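Local coordinates for protein hydrolase, haloacid dehalogenase-like family (Streptococcus pneumoniae, PDB 2FI1) that probably acts as a hydrolase of the haloacid dehalogenase-like family, built on a Rossmann-like parallel sheet and carrying a calcium ion in its presumed active site, at residues W11-T16 against E113-T118; F102-R107 against P140-Y145. All blocks are in the same frame, centred on the assembly; numbering follows the deposited sequence.

Contact 1: W11-T16 against E113-T118. With CA (calcium ion), chain B.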
loop_
_atom_site.group_PDB
_atom_site.type_symbol
_atom_site.label_atom_id
_atom_site.label_comp_id
_atom_site.label_asym_id
_atom_site.label_seq_id
_atom_site.Cartn_x
_atom_site.Cartn_y
_atom_site.Cartn_z
ATOM N N TRP A 11 3.230 8.929 -0.613
ATOM C CA TRP A 11 2.347 7.805 -0.383
ATOM C C TRP A 11 3.082 6.497 -0.168
ATOM O O TRP A 11 4.213 6.305 -0.621
ATOM C CB TRP A 11 1.431 7.609 -1.591
ATOM C CG TRP A 11 0.508 8.757 -1.882
ATOM C CD1 TRP A 11 0.716 9.772 -2.767
ATOM C CD2 TRP A 11 -0.789 8.967 -1.321
ATOM N NE1 TRP A 11 -0.362 10.609 -2.783
ATOM C CE2 TRP A 11 -1.296 10.148 -1.897
ATOM C CE3 TRP A 11 -1.565 8.283 -0.380
ATOM C CZ2 TRP A 11 -2.560 10.653 -1.581
ATOM C CZ3 TRP A 11 -2.819 8.798 -0.057
ATOM C CH2 TRP A 11 -3.297 9.973 -0.659
ATOM N N ASP A 12 2.368 5.628 0.515
ATOM C CA ASP A 12 2.655 4.220 0.702
ATOM C C ASP A 12 1.707 3.457 -0.236
ATOM O O ASP A 12 0.592 3.904 -0.478
ATOM C CB ASP A 12 2.403 3.929 2.189
ATOM C CG ASP A 12 2.324 2.467 2.544
ATOM O OD1 ASP A 12 3.252 1.705 2.236
ATOM O OD2 ASP A 12 1.350 2.127 3.261
ATOM N N LEU A 13 2.143 2.319 -0.771
ATOM C CA LEU A 13 1.333 1.551 -1.703
ATOM C C LEU A 13 0.449 0.558 -0.941
ATOM O O LEU A 13 -0.716 0.817 -0.717
ATOM C CB LEU A 13 2.222 0.851 -2.739
ATOM C CG LEU A 13 1.492 0.077 -3.845
ATOM C CD1 LEU A 13 0.589 0.996 -4.672
ATOM C CD2 LEU A 13 2.506 -0.627 -4.734
ATOM N N GLY A 14 1.016 -0.560 -0.506
ATOM C CA GLY A 14 0.231 -1.599 0.156
ATOM C C GLY A 14 -0.405 -1.091 1.430
ATOM O O GLY A 14 0.276 -0.521 2.281
ATOM N N GLY A 15 -1.709 -1.298 1.568
ATOM C CA GLY A 15 -2.435 -0.903 2.770
ATOM C C GLY A 15 -2.892 0.550 2.817
ATOM O O GLY A 15 -3.594 0.945 3.753
ATOM N N THR A 16 -2.514 1.338 1.809
ATOM C CA THR A 16 -2.867 2.756 1.749
ATOM C C THR A 16 -3.545 3.049 0.409
ATOM O O THR A 16 -4.721 3.395 0.373
ATOM C CB THR A 16 -1.623 3.628 1.980
ATOM O OG1 THR A 16 -1.113 3.369 3.300
ATOM C CG2 THR A 16 -1.948 5.084 1.855
ATOM N N GLU A 113 4.674 -2.061 -12.265
ATOM C CA GLU A 113 3.621 -2.825 -12.946
ATOM C C GLU A 113 2.269 -2.661 -12.275
ATOM O O GLU A 113 1.244 -2.548 -12.938
ATOM C CB GLU A 113 3.956 -4.321 -12.960
ATOM C CG GLU A 113 5.220 -4.699 -13.724
ATOM C CD GLU A 113 5.658 -6.141 -13.481
ATOM O OE1 GLU A 113 4.868 -6.941 -12.920
ATOM O OE2 GLU A 113 6.803 -6.474 -13.849
ATOM N N ILE A 114 2.260 -2.669 -10.952
ATOM C CA ILE A 114 1.023 -2.490 -10.205
ATOM C C ILE A 114 0.403 -1.122 -10.494
ATOM O O ILE A 114 -0.807 -1.014 -10.674
ATOM C CB ILE A 114 1.256 -2.646 -8.685
ATOM C CG1 ILE A 114 1.724 -4.074 -8.371
ATOM C CG2 ILE A 114 0.002 -2.298 -7.880
ATOM C CD1 ILE A 114 0.703 -5.155 -8.631
ATOM N N LEU A 115 1.227 -0.083 -10.544
ATOM C CA LEU A 115 0.738 1.269 -10.829
ATOM C C LEU A 115 0.160 1.383 -12.239
ATOM O O LEU A 115 -0.793 2.131 -12.469
ATOM C CB LEU A 115 1.865 2.282 -10.646
ATOM C CG LEU A 115 2.501 2.339 -9.257
ATOM C CD1 LEU A 115 3.595 3.393 -9.209
ATOM C CD2 LEU A 115 1.447 2.619 -8.197
ATOM N N GLU A 116 0.728 0.647 -13.184
ATOM C CA GLU A 116 0.189 0.597 -14.541
ATOM C C GLU A 116 -1.141 -0.158 -14.587
ATOM O O GLU A 116 -2.122 0.311 -15.176
ATOM C CB GLU A 116 1.189 -0.073 -15.490
ATOM C CG GLU A 116 2.443 0.727 -15.763
ATOM C CD GLU A 116 2.188 2.050 -16.459
ATOM O OE1 GLU A 116 1.155 2.186 -17.151
ATOM O OE2 GLU A 116 3.043 2.951 -16.328
ATOM N N LYS A 117 -1.189 -1.332 -13.970
ATOM C CA LYS A 117 -2.394 -2.146 -13.998
ATOM C C LYS A 117 -3.576 -1.452 -13.332
ATOM O O LYS A 117 -4.723 -1.666 -13.732
ATOM C CB LYS A 117 -2.149 -3.497 -13.325
ATOM C CG LYS A 117 -1.311 -4.452 -14.146
ATOM C CD LYS A 117 -1.249 -5.816 -13.483
ATOM C CE LYS A 117 0.132 -6.143 -12.993
ATOM N NZ LYS A 117 0.992 -6.501 -14.156
ATOM N N THR A 118 -3.307 -0.632 -12.319
ATOM C CA THR A 118 -4.357 0.106 -11.609
ATOM C C THR A 118 -4.570 1.525 -12.146
ATOM O O THR A 118 -5.383 2.282 -11.601
ATOM C CB THR A 118 -4.062 0.178 -10.100
ATOM O OG1 THR A 118 -2.805 0.818 -9.891
ATOM C CG2 THR A 118 -4.034 -1.212 -9.484
HETATM CA CA CA B . 1.925 -0.115 3.819
HETATM O O HOH W 1 1.096 -2.139 4.802
HETATM O O HOH W 2 3.670 0.489 5.321
HETATM O O HOH W 3 3.427 -1.365 2.555
#

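Contact 2: F102-R107 against P140-Y145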
loop_
_atom_site.group_PDB
_atom_site.type_symbol
_atom_site.label_atom_id
_atom_site.label_comp_id
_atom_site.label_asym_id
_atom_site.label_seq_id
_atom_site.Cartn_x
_atom_site.Cartn_y
_atom_site.Cartn_z
ATOM N N PHE A 102 4.115 11.483 -4.683
ATOM C CA PHE A 102 5.315 10.658 -4.703
ATOM C C PHE A 102 4.965 9.332 -4.072
ATOM O O PHE A 102 4.005 9.231 -3.310
ATOM C CB PHE A 102 6.456 11.328 -3.933
ATOM C CG PHE A 102 6.776 12.694 -4.439
ATOM C CD1 PHE A 102 7.706 12.877 -5.442
ATOM C CD2 PHE A 102 6.109 13.802 -3.944
ATOM C CE1 PHE A 102 7.979 14.148 -5.916
ATOM C CE2 PHE A 102 6.380 15.060 -4.426
ATOM C CZ PHE A 102 7.306 15.232 -5.403
ATOM N N LEU A 103 5.745 8.301 -4.377
ATOM C CA LEU A 103 5.520 6.986 -3.778
ATOM C C LEU A 103 6.841 6.438 -3.291
ATOM O O LEU A 103 7.832 6.512 -4.019
ATOM C CB LEU A 103 4.900 6.024 -4.791
ATOM C CG LEU A 103 4.402 4.648 -4.339
ATOM C CD1 LEU A 103 3.207 4.757 -3.469
ATOM C CD2 LEU A 103 4.048 3.832 -5.567
ATOM N N VAL A 104 6.862 5.921 -2.060
ATOM C CA VAL A 104 8.040 5.227 -1.535
ATOM C C VAL A 104 7.648 3.800 -1.201
ATOM O O VAL A 104 6.709 3.569 -0.433
ATOM C CB VAL A 104 8.622 5.927 -0.300
ATOM C CG1 VAL A 104 9.754 5.097 0.315
ATOM C CG2 VAL A 104 9.138 7.296 -0.671
ATOM N N SER A 105 8.383 2.858 -1.787
ATOM C CA SER A 105 8.167 1.439 -1.543
ATOM C C SER A 105 9.504 0.756 -1.304
ATOM O O SER A 105 10.522 1.138 -1.868
ATOM C CB SER A 105 7.490 0.794 -2.746
ATOM O OG SER A 105 7.285 -0.607 -2.544
ATOM N N HIS A 106 9.452 -0.282 -0.481
ATOM C CA HIS A 106 10.590 -1.173 -0.275
ATOM C C HIS A 106 10.657 -2.277 -1.312
ATOM O O HIS A 106 11.657 -2.990 -1.363
ATOM C CB HIS A 106 10.469 -1.869 1.063
ATOM C CG HIS A 106 10.399 -0.946 2.231
ATOM N ND1 HIS A 106 9.827 -1.315 3.426
ATOM C CD2 HIS A 106 10.858 0.318 2.405
ATOM C CE1 HIS A 106 9.921 -0.311 4.280
ATOM N NE2 HIS A 106 10.547 0.688 3.687
ATOM N N ARG A 107 9.590 -2.453 -2.083
ATOM C CA ARG A 107 9.535 -3.506 -3.083
ATOM C C ARG A 107 10.374 -3.121 -4.287
ATOM O O ARG A 107 10.744 -1.950 -4.469
ATOM C CB ARG A 107 8.092 -3.776 -3.496
ATOM C CG ARG A 107 7.210 -4.235 -2.378
ATOM C CD ARG A 107 7.394 -5.709 -2.085
ATOM N NE ARG A 107 6.675 -6.109 -0.887
ATOM C CZ ARG A 107 6.530 -7.366 -0.477
ATOM N NH1 ARG A 107 7.064 -8.362 -1.176
ATOM N NH2 ARG A 107 5.857 -7.630 0.626
ATOM N N PRO A 140 14.623 7.692 7.626
ATOM C CA PRO A 140 14.106 8.763 6.776
ATOM C C PRO A 140 14.871 9.037 5.479
ATOM O O PRO A 140 14.530 9.982 4.780
ATOM C CB PRO A 140 14.203 9.992 7.684
ATOM C CG PRO A 140 15.417 9.701 8.528
ATOM C CD PRO A 140 15.352 8.223 8.798
ATOM N N GLU A 141 15.890 8.238 5.153
ATOM C CA GLU A 141 16.735 8.509 3.988
ATOM C C GLU A 141 15.963 8.790 2.690
ATOM O O GLU A 141 16.223 9.781 2.017
ATOM C CB GLU A 141 17.725 7.353 3.761
ATOM C CG GLU A 141 18.715 7.623 2.649
ATOM C CD GLU A 141 19.733 6.521 2.484
ATOM O OE1 GLU A 141 19.352 5.345 2.403
ATOM O OE2 GLU A 141 20.939 6.848 2.422
ATOM N N SER A 142 15.022 7.919 2.332
ATOM C CA SER A 142 14.302 8.093 1.075
ATOM C C SER A 142 13.399 9.321 1.083
ATOM O O SER A 142 13.302 10.017 0.073
ATOM C CB SER A 142 13.505 6.838 0.698
ATOM O OG SER A 142 12.621 6.432 1.714
ATOM N N MET A 143 12.773 9.607 2.216
ATOM C CA MET A 143 11.904 10.791 2.274
ATOM C C MET A 143 12.741 12.087 2.322
ATOM O O MET A 143 12.336 13.076 1.735
ATOM C CB MET A 143 10.825 10.675 3.367
ATOM C CG MET A 143 9.479 9.866 2.945
ATOM S SD MET A 143 8.620 9.540 4.426
ATOM C CE MET A 143 7.982 7.913 4.006
ATOM N N LEU A 144 13.925 12.057 2.940
ATOM C CA LEU A 144 14.833 13.210 2.886
ATOM C C LEU A 144 15.356 13.437 1.469
ATOM O O LEU A 144 15.544 14.575 1.038
ATOM C CB LEU A 144 16.003 13.033 3.859
ATOM C CG LEU A 144 15.621 13.166 5.338
ATOM C CD1 LEU A 144 16.736 12.676 6.245
ATOM C CD2 LEU A 144 15.235 14.604 5.693
ATOM N N TYR A 145 15.596 12.355 0.740
ATOM C CA TYR A 145 15.986 12.449 -0.667
ATOM C C TYR A 145 14.906 13.185 -1.464
ATOM O O TYR A 145 15.207 14.075 -2.259
ATOM C CB TYR A 145 16.241 11.052 -1.257
ATOM C CG TYR A 145 16.059 10.925 -2.752
ATOM C CD1 TYR A 145 17.041 11.337 -3.637
ATOM C CD2 TYR A 145 14.909 10.340 -3.287
ATOM C CE1 TYR A 145 16.882 11.199 -5.008
ATOM C CE2 TYR A 145 14.733 10.197 -4.647
ATOM C CZ TYR A 145 15.728 10.622 -5.518
ATOM O OH TYR A 145 15.589 10.491 -6.877
#

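Contact 1: W11-T16 against E113-T118
Leu13 meets Ile114 and Leu115 where the segment just past the first strand, 8-11, of the HAD-type Rossmann-like fold faces helix 110-117. The interface is small, 97 Å² summed over both sides, and purely apolar. Leu13 is directed at the helix, its CG anti to the backbone N (chi1 -176°), which carries both methyls to the helix surface: CD1 lies 4.0 Å from CD2 of Leu115, and CD2 lies 4.4 Å from CG2 of Ile114. The two leucine side chains cross at a slant, and Leu115 brings its end rather than its stem to the contact. Leu103 of strand 100-104 touches both leucines, and Leu13, Ile114 and Leu115 are all buried.

The residues flanking Leu13 serve the metal. Asp12 holds calcium through both carboxylate oxygens, unequally, with OD2 at 2.4 Å and OD1 at 2.8 Å from the ion; the carbonyl O of Gly14, three waters and Asp160 complete the shell. This combination matches the HAD cation site, usually filled by magnesium; by family precedent Asp12 would correspond to the nucleophile. Thr16 OG1 donates to Asp12 OD2 over 2.8 Å, reaching its anti side 18° out of the carboxylate plane.

Contact 2: F102-R107 against P140-Y145
Val104 and Ser142 mark the closest backbone approach, their CA atoms 7.4 Å apart, between the end of strand 100-104 and the first turn of helix 141-149. Past Val104 the chain leaves the strand, and Arg107 N bonds back to Ser105 OG at 3.0 Å with an N-H...O angle of 157°, which makes an ST turn. On the other segment, Leu144 N to Pro140 O (2.8 Å) and Tyr145 N to Glu141 O (2.9 Å) establish the helical turn. No hydrogen bond joins the two segments, so the contact, 111 Å² over both sides, rests on side-chain packing.

Val104 divides its two methyls between neighbouring helix residues. CG1, anti to the backbone N (chi1 174°), comes 3.5 Å from Ser142 OG, a van der Waals contact with a hydroxyl that chi1 of 55° sets between the backbone N and the carbonyl carbon of its own residue. CG2 lies 4.4 Å from CG of Met143, whose CB does not aim at the strand although the chain beyond it bends nearer.

Ile10 of strand 8-11 touches both Val104 and Met143, extending the apolar patch to the adjacent strand. Further along the helix, Tyr145 packs on Val128 of strand 124-128, the outermost strand beside 100-104. Leu103, packed on helix 110-117, and Val104 point to opposite faces of the sheet, which that helix and 141-149 cover from either side, the alpha/beta layering of the Rossmann-like fold.

In the fold
From the N terminus, strand 8-11 leads into 11-16, the first half of contact 1; the chain then passes through the helices between residues 20 and 96 before strand 100-104 supplies the first half of contact 2. Helix 110-117 follows and closes contact 1, a loop of 96 intervening residues. Contact 2 closes later, at 140-145, after 32 residues that include strand 124-128. The segments alternate, so the contacts cross rather than nest. Sheet pairing joins them: Trp11 N lies 2.8 Å from Phe102 O, and Trp11 O lies 3.0 Å from Val104 N, both probable hydrogen bonds. Contact 1 thus ties helix 110-117 to the segment after strand 8-11, and contact 2 ties helix 141-149 to strand 100-104.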